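Local coordinates for protein ArsC family reductase (Pseudomonas aeruginosa, PDB 1RW1) that is of uncertain function but probably acts as a glutathione-dependent thiol reductase, with a thioredoxin fold of the ArsC family, at residues Cys46-Leu55 with Asp72-Glu80; Lys90-Arg99 with Val102-Leu113. All blocks are in the same frame, centred on the assembly; numbering follows the deposited sequence.

Contact 1 of 2, residues Cys46-Leu55 with Asp72-Glu80; sequences CAEHGWQTVL and DLDEAKAIE
Trp51 and Glu75 mark the closest approach of the two backbones, their CA atoms 5.5 Å apart, where the start of the short helix 51-54 meets the first turn of helix 75-84. Gly50, with positive phi, ends helix 39-49 and also N-caps helix 51-54, its carbonyl O taking both Thr53 N and Val54 N. Trp51 contributes more buried surface than any other residue. Its CG sits between the backbone N and the carbonyl carbon (chi1 66°), which swings the ring onto the N-terminus of the facing helix. The pyrrole side lies against backbone, CD1 being 3.3 Å from Glu75 N and NE1 3.6 Å from Asp74 C, which stands over one face of the ring. At the far end CH2 reaches Leu73 CB at 3.5 Å, the two side chains crossing at about a right angle, while Ala78 CB packs on Trp51 CB at 3.7 Å, oblique to the indole ring. Gln52 CG lies against the opposite face, near the rim. Cys46 adds a second patch: its SG packs on Ile79 CG1 at 3.9 Å, and Glu75, extended beyond CG, lays OE1 against Cys46 CB. Leu55 touches Leu73 and Ala78 more loosely, and Phe62 of helix 60-63 packs on both leucines. Asp74 caps its own helix, OD1 accepting from Lys77 N at 2.9 Å in a nearly straight bond (168°). No hydrogen bond spans the two segments, so this part of the all-helical region outside the sheet is joined by apolar and van der Waals contact, with the capping bonds confined to each side.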
ATOM      1  N   CYS A  46       8.040   4.629   0.887  1.00  7.44           N
ATOM      2  CA  CYS A  46       8.147   5.738   1.828  1.00  7.75           C
ATOM      3  C   CYS A  46       9.010   6.878   1.270  1.00  7.87           C
ATOM      4  O   CYS A  46       8.720   8.040   1.521  1.00  8.30           O
ATOM      5  CB  CYS A  46       8.724   5.281   3.165  1.00  8.10           C
ATOM      6  SG  CYS A  46       7.589   4.291   4.167  1.00  8.56           S
ATOM      7  N   ALA A  47      10.053   6.556   0.515  1.00  7.95           N
ATOM      8  CA  ALA A  47      10.869   7.596  -0.092  1.00  7.83           C
ATOM      9  C   ALA A  47      10.046   8.472  -1.025  1.00  7.79           C
ATOM     10  O   ALA A  47      10.271   9.684  -1.112  1.00  8.57           O
ATOM     11  CB  ALA A  47      12.025   6.955  -0.844  1.00  9.14           C
ATOM     12  N   GLU A  48       9.116   7.864  -1.750  1.00  8.07           N
ATOM     13  CA  GLU A  48       8.342   8.554  -2.753  1.00  8.61           C
ATOM     14  C   GLU A  48       7.141   9.302  -2.180  1.00  8.45           C
ATOM     15  O   GLU A  48       6.751  10.331  -2.729  1.00 10.04           O
ATOM     16  CB  GLU A  48       7.880   7.535  -3.801  1.00  9.87           C
ATOM     17  CG  GLU A  48       7.030   8.116  -4.922  1.00 10.93           C
ATOM     18  CD  GLU A  48       6.519   7.079  -5.883  1.00 12.90           C
ATOM     19  OE1 GLU A  48       6.802   5.880  -5.660  1.00 16.22           O
ATOM     20  OE2 GLU A  48       5.830   7.459  -6.839  1.00 14.56           O
ATOM     21  N   HIS A  49       6.552   8.782  -1.102  1.00  7.98           N
ATOM     22  CA  HIS A  49       5.258   9.255  -0.621  1.00  8.23           C
ATOM     23  C   HIS A  49       5.225   9.731   0.812  1.00  8.20           C
ATOM     24  O   HIS A  49       4.311  10.458   1.194  1.00  8.89           O
ATOM     25  CB  HIS A  49       4.201   8.151  -0.740  1.00  8.22           C
ATOM     26  CG  HIS A  49       3.879   7.795  -2.142  1.00  8.80           C
ATOM     27  ND1 HIS A  49       3.041   8.551  -2.927  1.00 11.31           N
ATOM     28  CD2 HIS A  49       4.261   6.736  -2.884  1.00 10.01           C
ATOM     29  CE1 HIS A  49       2.950   7.979  -4.115  1.00 12.34           C
ATOM     30  NE2 HIS A  49       3.671   6.873  -4.110  1.00 12.27           N
ATOM     31  N   GLY A  50       6.207   9.329   1.613  1.00  7.74           N
ATOM     32  CA  GLY A  50       6.244   9.659   3.028  1.00  7.77           C
ATOM     33  C   GLY A  50       5.616   8.553   3.850  1.00  7.43           C
ATOM     34  O   GLY A  50       4.581   7.975   3.491  1.00  7.94           O
ATOM     35  N   TRP A  51       6.233   8.251   4.987  1.00  7.99           N
ATOM     36  CA  TRP A  51       5.741   7.167   5.814  1.00  8.32           C
ATOM     37  C   TRP A  51       4.331   7.434   6.307  1.00  8.08           C
ATOM     38  O   TRP A  51       3.591   6.476   6.531  1.00  9.06           O
ATOM     39  CB  TRP A  51       6.683   6.848   6.983  1.00  9.26           C
ATOM     40  CG  TRP A  51       6.820   7.926   8.032  1.00  9.20           C
ATOM     41  CD1 TRP A  51       7.808   8.869   8.110  1.00  9.94           C
ATOM     42  CD2 TRP A  51       5.974   8.150   9.162  1.00 10.41           C
ATOM     43  NE1 TRP A  51       7.624   9.664   9.213  1.00 11.10           N
ATOM     44  CE2 TRP A  51       6.499   9.248   9.872  1.00 10.79           C
ATOM     45  CE3 TRP A  51       4.828   7.528   9.659  1.00 11.58           C
ATOM     46  CZ2 TRP A  51       5.910   9.741  11.029  1.00 12.51           C
ATOM     47  CZ3 TRP A  51       4.244   8.021  10.817  1.00 13.28           C
ATOM     48  CH2 TRP A  51       4.788   9.114  11.485  1.00 13.99           C
ATOM     49  N   GLN A  52       3.921   8.695   6.491  1.00  8.38           N
ATOM     50  CA  GLN A  52       2.545   8.928   6.939  1.00  9.45           C
ATOM     51  C   GLN A  52       1.524   8.598   5.861  1.00  8.82           C
ATOM     52  O   GLN A  52       0.374   8.322   6.161  1.00 10.84           O
ATOM     53  CB  GLN A  52       2.368  10.359   7.420  1.00  9.90           C
ATOM     54  CG  GLN A  52       3.073  10.624   8.736  1.00 11.88           C
ATOM     55  CD  GLN A  52       3.074  12.080   9.178  1.00 12.89           C
ATOM     56  OE1 GLN A  52       2.710  12.969   8.413  1.00 13.37           O
ATOM     57  NE2 GLN A  52       3.494  12.318  10.416  1.00 14.86           N
ATOM     58  N   THR A  53       1.944   8.647   4.610  1.00  8.63           N
ATOM     59  CA  THR A  53       1.091   8.289   3.496  1.00  9.10           C
ATOM     60  C   THR A  53       1.014   6.771   3.331  1.00  8.51           C
ATOM     61  O   THR A  53      -0.043   6.224   3.081  1.00 10.49           O
ATOM     62  CB  THR A  53       1.655   8.950   2.250  1.00 10.87           C
ATOM     63  OG1 THR A  53       1.742  10.370   2.470  1.00 14.17           O
ATOM     64  CG2 THR A  53       0.776   8.702   1.033  1.00 13.18           C
ATOM     65  N   VAL A  54       2.135   6.086   3.506  1.00  7.43           N
ATOM     66  CA  VAL A  54       2.189   4.645   3.294  1.00  7.17           C
ATOM     67  C   VAL A  54       1.619   3.885   4.503  1.00  6.93           C
ATOM     68  O   VAL A  54       1.008   2.833   4.337  1.00  8.33           O
ATOM     69  CB  VAL A  54       3.640   4.215   2.986  1.00  7.31           C
ATOM     70  CG1 VAL A  54       3.750   2.723   2.745  1.00  7.70           C
ATOM     71  CG2 VAL A  54       4.165   4.965   1.787  1.00  8.73           C
ATOM     72  N   LEU A  55       1.833   4.381   5.708  1.00  7.13           N
ATOM     73  CA  LEU A  55       1.332   3.739   6.920  1.00  6.83           C
ATOM     74  C   LEU A  55      -0.119   4.133   7.158  1.00  7.31           C
ATOM     75  O   LEU A  55      -0.457   5.325   7.198  1.00  9.24           O
ATOM     76  CB  LEU A  55       2.181   4.183   8.116  1.00  8.02           C
ATOM     77  CG  LEU A  55       1.830   3.664   9.506  1.00  9.68           C
ATOM     78  CD1 LEU A  55       2.046   2.178   9.591  1.00 10.33           C
ATOM     79  CD2 LEU A  55       2.632   4.384  10.571  1.00 10.51           C
ATOM     80  N   ASP A  72       7.201   8.654  18.744  1.00 15.05           N
ATOM     81  CA  ASP A  72       8.297   9.307  18.026  1.00 15.61           C
ATOM     82  C   ASP A  72       8.591   8.644  16.691  1.00 13.49           C
ATOM     83  O   ASP A  72       9.739   8.352  16.361  1.00 15.55           O
ATOM     84  CB  ASP A  72       9.553   9.332  18.901  1.00 19.75           C
ATOM     85  CG  ASP A  72       9.309  10.001  20.235  1.00 26.53           C
ATOM     86  OD1 ASP A  72       8.956  11.198  20.227  1.00 34.12           O
ATOM     87  OD2 ASP A  72       9.434   9.411  21.332  1.00 30.82           O
ATOM     88  N   LEU A  73       7.558   8.431  15.897  1.00 12.45           N
ATOM     89  CA  LEU A  73       7.748   7.753  14.640  1.00 11.68           C
ATOM     90  C   LEU A  73       8.496   8.601  13.618  1.00 10.69           C
ATOM     91  O   LEU A  73       8.411   9.830  13.570  1.00 14.03           O
ATOM     92  CB  LEU A  73       6.401   7.342  14.071  1.00 12.36           C
ATOM     93  CG  LEU A  73       5.659   6.251  14.856  1.00 13.95           C
ATOM     94  CD1 LEU A  73       4.292   5.958  14.247  1.00 18.02           C
ATOM     95  CD2 LEU A  73       6.484   4.971  14.963  1.00 16.03           C
ATOM     96  N   ASP A  74       9.232   7.891  12.782  1.00 10.97           N
ATOM     97  CA  ASP A  74       9.941   8.424  11.642  1.00 11.20           C
ATOM     98  C   ASP A  74       9.933   7.324  10.587  1.00  9.41           C
ATOM     99  O   ASP A  74       9.297   6.272  10.775  1.00  9.92           O
ATOM    100  CB  ASP A  74      11.366   8.842  12.010  1.00 12.12           C
ATOM    101  CG  ASP A  74      12.159   7.729  12.686  1.00 13.28           C
ATOM    102  OD1 ASP A  74      11.912   6.527  12.403  1.00 13.05           O
ATOM    103  OD2 ASP A  74      13.091   7.996  13.487  1.00 16.40           O
ATOM    104  N   GLU A  75      10.581   7.569   9.457  1.00  9.43           N
ATOM    105  CA  GLU A  75      10.524   6.592   8.378  1.00  8.96           C
ATOM    106  C   GLU A  75      11.042   5.216   8.822  1.00  8.44           C
ATOM    107  O   GLU A  75      10.407   4.186   8.554  1.00  8.63           O
ATOM    108  CB  GLU A  75      11.276   7.074   7.158  1.00  9.81           C
ATOM    109  CG  GLU A  75      11.195   6.117   5.985  1.00 10.92           C
ATOM    110  CD  GLU A  75      11.846   6.674   4.760  1.00 10.55           C
ATOM    111  OE1 GLU A  75      11.181   7.411   3.994  1.00 13.15           O
ATOM    112  OE2 GLU A  75      13.047   6.385   4.586  1.00 12.85           O
ATOM    113  N   ALA A  76      12.191   5.188   9.478  1.00  8.85           N
ATOM    114  CA  ALA A  76      12.789   3.906   9.832  1.00  9.17           C
ATOM    115  C   ALA A  76      11.859   3.096  10.727  1.00  8.71           C
ATOM    116  O   ALA A  76      11.667   1.878  10.540  1.00  8.99           O
ATOM    117  CB  ALA A  76      14.132   4.106  10.499  1.00 10.80           C
ATOM    118  N   LYS A  77      11.296   3.757  11.726  1.00  9.22           N
ATOM    119  CA  LYS A  77      10.434   3.067  12.663  1.00  9.49           C
ATOM    120  C   LYS A  77       9.133   2.589  12.009  1.00  8.79           C
ATOM    121  O   LYS A  77       8.652   1.484  12.284  1.00  9.21           O
ATOM    122  CB  LYS A  77      10.128   3.961  13.867  1.00 11.46           C
ATOM    123  CG  LYS A  77      11.329   4.263  14.742  1.00 14.16           C
ATOM    124  CD  LYS A  77      10.961   5.210  15.868  1.00 18.28           C
ATOM    125  CE  LYS A  77      12.139   5.507  16.790  1.00 20.28           C
ATOM    126  NZ  LYS A  77      11.786   6.524  17.822  1.00 25.45           N
ATOM    127  N   ALA A  78       8.562   3.418  11.153  1.00  8.84           N
ATOM    128  CA  ALA A  78       7.342   3.057  10.449  1.00  8.90           C
ATOM    129  C   ALA A  78       7.566   1.832   9.569  1.00  8.37           C
ATOM    130  O   ALA A  78       6.711   0.944   9.484  1.00  7.99           O
ATOM    131  CB  ALA A  78       6.851   4.242   9.611  1.00  9.52           C
ATOM    132  N   ILE A  79       8.709   1.784   8.900  1.00  8.11           N
ATOM    133  CA  ILE A  79       9.013   0.651   8.050  1.00  7.66           C
ATOM    134  C   ILE A  79       9.071  -0.638   8.874  1.00  7.45           C
ATOM    135  O   ILE A  79       8.543  -1.675   8.456  1.00  7.41           O
ATOM    136  CB  ILE A  79      10.319   0.920   7.263  1.00  8.33           C
ATOM    137  CG1 ILE A  79      10.063   1.961   6.171  1.00  9.84           C
ATOM    138  CG2 ILE A  79      10.875  -0.381   6.686  1.00  9.35           C
ATOM    139  CD1 ILE A  79      11.321   2.465   5.502  1.00 13.57           C
ATOM    140  N   GLU A  80       9.689  -0.601  10.051  1.00  7.31           N
ATOM    141  CA  GLU A  80       9.726  -1.811  10.866  1.00  7.61           C
ATOM    142  C   GLU A  80       8.338  -2.278  11.267  1.00  7.26           C
ATOM    143  O   GLU A  80       8.083  -3.479  11.305  1.00  7.68           O
ATOM    144  CB  GLU A  80      10.612  -1.634  12.108  1.00  8.39           C
ATOM    145  CG  GLU A  80      12.083  -1.410  11.765  1.00  9.36           C
ATOM    146  CD  GLU A  80      12.645  -2.484  10.842  1.00 10.38           C
ATOM    147  OE1 GLU A  80      12.670  -3.662  11.225  1.00 13.29           O
ATOM    148  OE2 GLU A  80      13.022  -2.153   9.705  1.00 11.85           O
TER

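Contact 2 of 2, residues Lys90-Arg99 with Val102-Leu113; sequences KRPVLELGGR and VGFKPDAYAAAL
With CG anti to the backbone N (chi1 175°), Leu94 projects from its strand toward the C-terminal helix, while Tyr109, its CG anti to the carbonyl carbon (chi1 -88°), turns its ring to meet it. The two join the final beta-hairpin of the thioredoxin fold to the helix packed against the sheet. Leu94 CD2 makes a CH-pi contact over the Tyr109 face, 4.0 Å from the ring centroid and 22° off its normal; Phe104 CD1 covers the opposite face. Tyr109 OH rests against Pro92 CG, and Pro92, preceded by a cis peptide as at the cis-proline of thioredoxin-like proteins, also packs CD near Phe104 CB. Val93 and Val102 form an antiparallel non-hydrogen-bonded pair. Beside it, Gly103 N donates to Pro92 O at 2.9 Å, in the carbonyl plane, and Gly103 CA directs a CA-H...O contact to Arg91 O. Further along the helix, Leu96 sends CD1 to Ala112 CB and CD2 to Leu113 CD2. Leu96 CD1 also lies over the centre of the Arg99 guanidinium, at whose edge a water in its plane accepts from Arg99 NH2 at 2.9 Å and donates to Ala108 O at the same distance.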
ATOM      1  N   LYS A  90      -1.143   1.077   3.823  1.00  5.62           N
ATOM      2  CA  LYS A  90      -2.284   1.591   3.084  1.00  5.76           C
ATOM      3  C   LYS A  90      -2.454   0.808   1.780  1.00  5.62           C
ATOM      4  O   LYS A  90      -1.482   0.439   1.125  1.00  6.43           O
ATOM      5  CB  LYS A  90      -2.097   3.073   2.787  1.00  7.56           C
ATOM      6  CG  LYS A  90      -2.479   3.985   3.922  1.00 11.34           C
ATOM      7  CD  LYS A  90      -3.057   5.312   3.443  1.00 14.84           C
ATOM      8  CE  LYS A  90      -3.227   6.317   4.582  1.00 16.31           C
ATOM      9  NZ  LYS A  90      -1.918   6.689   5.130  1.00 16.28           N
ATOM     10  N   ARG A  91      -3.710   0.599   1.411  1.00  5.74           N
ATOM     11  CA  ARG A  91      -4.066  -0.178   0.213  1.00  6.02           C
ATOM     12  C   ARG A  91      -4.793   0.721  -0.794  1.00  6.09           C
ATOM     13  O   ARG A  91      -5.588   1.595  -0.397  1.00  7.40           O
ATOM     14  CB  ARG A  91      -4.874  -1.412   0.565  1.00  6.60           C
ATOM     15  CG  ARG A  91      -4.093  -2.386   1.425  1.00  6.00           C
ATOM     16  CD  ARG A  91      -4.816  -3.683   1.629  1.00  6.53           C
ATOM     17  NE  ARG A  91      -6.031  -3.590   2.419  1.00  7.19           N
ATOM     18  CZ  ARG A  91      -6.124  -3.915   3.701  1.00  7.39           C
ATOM     19  NH1 ARG A  91      -5.072  -4.276   4.417  1.00  7.98           N
ATOM     20  NH2 ARG A  91      -7.314  -3.886   4.269  1.00  8.83           N
ATOM     21  N   PRO A  92      -4.735   0.323  -2.060  1.00  6.42           N
ATOM     22  CA  PRO A  92      -3.620  -0.414  -2.649  1.00  5.96           C
ATOM     23  C   PRO A  92      -2.337   0.370  -2.695  1.00  5.80           C
ATOM     24  O   PRO A  92      -2.329   1.565  -2.419  1.00  6.84           O
ATOM     25  CB  PRO A  92      -4.101  -0.682  -4.098  1.00  7.47           C
ATOM     26  CG  PRO A  92      -5.501  -0.142  -4.184  1.00  7.43           C
ATOM     27  CD  PRO A  92      -5.561   0.908  -3.119  1.00  7.36           C
ATOM     28  N   VAL A  93      -1.260  -0.301  -3.095  1.00  5.94           N
ATOM     29  CA  VAL A  93      -0.134   0.372  -3.745  1.00  6.17           C
ATOM     30  C   VAL A  93      -0.114  -0.146  -5.168  1.00  5.94           C
ATOM     31  O   VAL A  93      -0.241  -1.352  -5.398  1.00  6.57           O
ATOM     32  CB  VAL A  93       1.208   0.147  -3.037  1.00  6.89           C
ATOM     33  CG1 VAL A  93       2.331   0.831  -3.793  1.00  8.26           C
ATOM     34  CG2 VAL A  93       1.149   0.644  -1.610  1.00  8.54           C
ATOM     35  N   LEU A  94       0.021   0.749  -6.141  1.00  6.85           N
ATOM     36  CA  LEU A  94       0.058   0.371  -7.549  1.00  6.91           C
ATOM     37  C   LEU A  94       1.356   0.888  -8.133  1.00  7.43           C
ATOM     38  O   LEU A  94       1.586   2.105  -8.161  1.00  8.62           O
ATOM     39  CB  LEU A  94      -1.125   0.953  -8.300  1.00  7.56           C
ATOM     40  CG  LEU A  94      -1.137   0.728  -9.820  1.00  8.77           C
ATOM     41  CD1 LEU A  94      -1.159  -0.751 -10.201  1.00  9.61           C
ATOM     42  CD2 LEU A  94      -2.338   1.440 -10.430  1.00 11.20           C
ATOM     43  N   GLU A  95       2.207  -0.034  -8.590  1.00  8.05           N
ATOM     44  CA  GLU A  95       3.481   0.281  -9.232  1.00  8.67           C
ATOM     45  C   GLU A  95       3.276   0.421 -10.726  1.00  9.25           C
ATOM     46  O   GLU A  95       2.790  -0.486 -11.381  1.00 10.45           O
ATOM     47  CB  GLU A  95       4.525  -0.753  -8.845  0.50 10.57           C
ATOM     48  CG  GLU A  95       4.947  -0.561  -7.393  0.50 10.99           C
ATOM     49  CD  GLU A  95       6.034  -1.499  -6.976  0.50 10.77           C
ATOM     50  OE1 GLU A  95       6.232  -2.533  -7.650  0.50 10.93           O
ATOM     51  OE2 GLU A  95       6.700  -1.191  -5.978  0.50  6.56           O
ATOM     52  N   LEU A  96       3.639   1.586 -11.234  1.00 10.14           N
ATOM     53  CA  LEU A  96       3.413   1.978 -12.615  1.00 11.68           C
ATOM     54  C   LEU A  96       4.686   1.946 -13.463  1.00 13.76           C
ATOM     55  O   LEU A  96       4.645   2.175 -14.664  1.00 17.53           O
ATOM     56  CB  LEU A  96       2.851   3.405 -12.657  1.00 12.97           C
ATOM     57  CG  LEU A  96       1.492   3.584 -11.987  1.00 14.66           C
ATOM     58  CD1 LEU A  96       1.202   5.053 -11.771  1.00 17.47           C
ATOM     59  CD2 LEU A  96       0.405   2.912 -12.792  1.00 17.43           C
ATOM     60  N   GLY A  97       5.819   1.684 -12.835  1.00 15.56           N
ATOM     61  CA  GLY A  97       7.090   1.719 -13.530  1.00 18.84           C
ATOM     62  C   GLY A  97       8.016   2.718 -12.864  1.00 24.15           C
ATOM     63  O   GLY A  97       8.825   2.358 -12.020  1.00 31.68           O
ATOM     64  N   GLY A  98       7.887   3.986 -13.208  1.00 27.13           N
ATOM     65  CA  GLY A  98       8.722   4.998 -12.586  1.00 27.20           C
ATOM     66  C   GLY A  98       8.176   5.532 -11.271  1.00 24.21           C
ATOM     67  O   GLY A  98       8.861   6.292 -10.580  1.00 25.90           O
ATOM     68  N   ARG A  99       6.956   5.143 -10.911  1.00 19.42           N
ATOM     69  CA  ARG A  99       6.311   5.718  -9.751  1.00 16.49           C
ATOM     70  C   ARG A  99       5.159   4.859  -9.294  1.00 12.53           C
ATOM     71  O   ARG A  99       4.822   3.864  -9.939  1.00 13.38           O
ATOM     72  CB  ARG A  99       5.831   7.127 -10.072  1.00 20.59           C
ATOM     73  CG  ARG A  99       4.803   7.222 -11.175  1.00 26.10           C
ATOM     74  CD  ARG A  99       4.310   8.652 -11.401  1.00 30.05           C
ATOM     75  NE  ARG A  99       3.205   8.733 -12.353  1.00 29.39           N
ATOM     76  CZ  ARG A  99       1.932   8.936 -12.025  1.00 29.14           C
ATOM     77  NH1 ARG A  99       1.567   9.079 -10.754  1.00 24.46           N
ATOM     78  NH2 ARG A  99       1.011   8.988 -12.979  1.00 31.20           N
ATOM     79  N   VAL A 102      -0.629   5.364  -4.127  1.00  7.73           N
ATOM     80  CA  VAL A 102      -1.025   4.824  -2.833  1.00  7.84           C
ATOM     81  C   VAL A 102      -2.472   5.228  -2.573  1.00  7.52           C
ATOM     82  O   VAL A 102      -2.818   6.394  -2.652  1.00  9.55           O
ATOM     83  CB  VAL A 102      -0.119   5.341  -1.712  1.00  9.45           C
ATOM     84  CG1 VAL A 102      -0.560   4.777  -0.351  1.00 11.03           C
ATOM     85  CG2 VAL A 102       1.328   4.984  -1.976  1.00 10.40           C
ATOM     86  N   GLY A 103      -3.303   4.245  -2.261  1.00  7.64           N
ATOM     87  CA  GLY A 103      -4.729   4.455  -2.154  1.00  7.88           C
ATOM     88  C   GLY A 103      -5.372   4.466  -3.529  1.00  8.07           C
ATOM     89  O   GLY A 103      -4.692   4.392  -4.551  1.00  8.86           O
ATOM     90  N   PHE A 104      -6.693   4.524  -3.546  1.00  8.53           N
ATOM     91  CA  PHE A 104      -7.452   4.491  -4.784  1.00  8.87           C
ATOM     92  C   PHE A 104      -8.229   5.775  -4.972  1.00  9.67           C
ATOM     93  O   PHE A 104      -9.258   5.980  -4.320  1.00 12.31           O
ATOM     94  CB  PHE A 104      -8.395   3.283  -4.821  1.00  9.33           C
ATOM     95  CG  PHE A 104      -9.323   3.265  -6.013  1.00  9.66           C
ATOM     96  CD1 PHE A 104      -8.836   3.330  -7.320  1.00  9.91           C
ATOM     97  CD2 PHE A 104     -10.698   3.182  -5.833  1.00 10.62           C
ATOM     98  CE1 PHE A 104      -9.704   3.327  -8.398  1.00 10.35           C
ATOM     99  CE2 PHE A 104     -11.547   3.184  -6.927  1.00 11.21           C
ATOM    100  CZ  PHE A 104     -11.050   3.242  -8.197  1.00 10.79           C
ATOM    101  N   LYS A 105      -7.716   6.630  -5.859  1.00 10.40           N
ATOM    102  CA  LYS A 105      -8.410   7.812  -6.332  1.00 12.37           C
ATOM    103  C   LYS A 105      -8.628   7.593  -7.828  1.00 11.96           C
ATOM    104  O   LYS A 105      -7.675   7.556  -8.595  1.00 12.21           O
ATOM    105  CB  LYS A 105      -7.576   9.066  -6.065  1.00 13.74           C
ATOM    106  CG  LYS A 105      -7.524   9.459  -4.602  1.00 15.47           C
ATOM    107  CD  LYS A 105      -6.688  10.715  -4.364  1.00 20.93           C
ATOM    108  CE  LYS A 105      -6.734  11.141  -2.894  1.00 29.58           C
ATOM    109  NZ  LYS A 105      -5.678  12.146  -2.549  1.00 35.97           N
ATOM    110  N   PRO A 106      -9.874   7.399  -8.253  1.00 13.36           N
ATOM    111  CA  PRO A 106     -10.133   7.086  -9.665  1.00 14.43           C
ATOM    112  C   PRO A 106      -9.503   8.095 -10.633  1.00 13.47           C
ATOM    113  O   PRO A 106      -9.029   7.696 -11.688  1.00 15.03           O
ATOM    114  CB  PRO A 106     -11.666   7.115  -9.770  1.00 17.52           C
ATOM    115  CG  PRO A 106     -12.178   7.014  -8.397  1.00 18.34           C
ATOM    116  CD  PRO A 106     -11.108   7.446  -7.455  1.00 14.19           C
ATOM    117  N   ASP A 107      -9.456   9.369 -10.273  1.00 13.95           N
ATOM    118  CA  ASP A 107      -8.863  10.360 -11.167  1.00 16.22           C
ATOM    119  C   ASP A 107      -7.364  10.130 -11.351  1.00 14.59           C
ATOM    120  O   ASP A 107      -6.834  10.354 -12.446  1.00 16.68           O
ATOM    121  CB  ASP A 107      -9.122  11.790 -10.672  1.00 18.04           C
ATOM    122  CG  ASP A 107     -10.586  12.177 -10.728  1.00 25.00           C
ATOM    123  OD1 ASP A 107     -11.382  11.448 -11.358  1.00 27.42           O
ATOM    124  OD2 ASP A 107     -11.027  13.205 -10.166  1.00 30.61           O
ATOM    125  N   ALA A 108      -6.678   9.682 -10.298  1.00 14.37           N
ATOM    126  CA  ALA A 108      -5.249   9.389 -10.400  1.00 13.29           C
ATOM    127  C   ALA A 108      -5.023   8.131 -11.227  1.00 12.45           C
ATOM    128  O   ALA A 108      -4.078   8.051 -12.012  1.00 13.85           O
ATOM    129  CB  ALA A 108      -4.627   9.228  -9.026  1.00 13.15           C
ATOM    130  N   TYR A 109      -5.871   7.120 -11.037  1.00 11.46           N
ATOM    131  CA  TYR A 109      -5.792   5.923 -11.857  1.00 11.80           C
ATOM    132  C   TYR A 109      -6.020   6.310 -13.328  1.00 13.38           C
ATOM    133  O   TYR A 109      -5.294   5.863 -14.200  1.00 14.11           O
ATOM    134  CB  TYR A 109      -6.813   4.870 -11.380  1.00 11.18           C
ATOM    135  CG  TYR A 109      -6.298   3.953 -10.288  1.00  9.11           C
ATOM    136  CD1 TYR A 109      -5.563   4.425  -9.225  1.00  9.58           C
ATOM    137  CD2 TYR A 109      -6.544   2.601 -10.343  1.00 10.13           C
ATOM    138  CE1 TYR A 109      -5.070   3.559  -8.247  1.00  8.56           C
ATOM    139  CE2 TYR A 109      -6.068   1.734  -9.379  1.00  9.07           C
ATOM    140  CZ  TYR A 109      -5.323   2.211  -8.331  1.00  7.91           C
ATOM    141  OH  TYR A 109      -4.846   1.307  -7.395  1.00  8.27           O
ATOM    142  N   ALA A 110      -7.023   7.141 -13.595  1.00 13.03           N
ATOM    143  CA  ALA A 110      -7.309   7.571 -14.957  1.00 15.58           C
ATOM    144  C   ALA A 110      -6.142   8.341 -15.570  1.00 17.51           C
ATOM    145  O   ALA A 110      -5.790   8.142 -16.733  1.00 19.03           O
ATOM    146  CB  ALA A 110      -8.549   8.432 -14.981  1.00 16.87           C
ATOM    147  N   ALA A 111      -5.553   9.230 -14.784  1.00 17.18           N
ATOM    148  CA  ALA A 111      -4.446  10.041 -15.279  1.00 17.68           C
ATOM    149  C   ALA A 111      -3.247   9.158 -15.638  1.00 18.13           C
ATOM    150  O   ALA A 111      -2.492   9.464 -16.565  1.00 20.60           O
ATOM    151  CB  ALA A 111      -4.057  11.075 -14.244  1.00 19.39           C
ATOM    152  N   ALA A 112      -3.079   8.058 -14.911  1.00 17.26           N
ATOM    153  CA  ALA A 112      -1.940   7.182 -15.129  1.00 18.75           C
ATOM    154  C   ALA A 112      -2.153   6.163 -16.242  1.00 18.43           C
ATOM    155  O   ALA A 112      -1.204   5.768 -16.907  1.00 22.39           O
ATOM    156  CB  ALA A 112      -1.601   6.454 -13.845  1.00 17.62           C
ATOM    157  N   LEU A 113      -3.396   5.723 -16.424  1.00 17.95           N
ATOM    158  CA  LEU A 113      -3.663   4.525 -17.197  1.00 19.09           C
ATOM    159  C   LEU A 113      -4.709   4.686 -18.294  1.00 23.25           C
ATOM    160  O   LEU A 113      -4.867   3.795 -19.123  1.00 25.16           O
ATOM    161  CB  LEU A 113      -4.109   3.406 -16.268  1.00 17.89           C
ATOM    162  CG  LEU A 113      -3.049   2.958 -15.276  1.00 17.62           C
ATOM    163  CD1 LEU A 113      -3.721   2.141 -14.195  1.00 16.87           C
ATOM    164  CD2 LEU A 113      -1.965   2.156 -15.962  1.00 21.75           C
TER
HETATM  165  O   HOH W   1      -1.583   9.383 -11.644  1.00 17.74           O

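Overall arrangement
The two contacts follow one another along the chain, helix 75-84 of contact 1 leading into strand 93-95 of contact 2, about 18 Å apart, centre to centre. Both are partly buried: Cys46, Leu55, Ala78 and Ile79 lie inside in contact 1, Pro92, Val93, Leu94 and Tyr109 in contact 2, where Arg99 is exposed. Contact 1 joins helices away from the sheet, whereas contact 2 ties two sheet strands to the last helix. Their chemistry differs accordingly, an indole on a helix start without cross-segment hydrogen bonds against hairpin pairing, a CH-pi contact and a water bridge. Lys90 connects them, its NZ bonding to Thr53 O and Leu55 O and its backbone N to Val54 O. Glu48 also packs on Arg99.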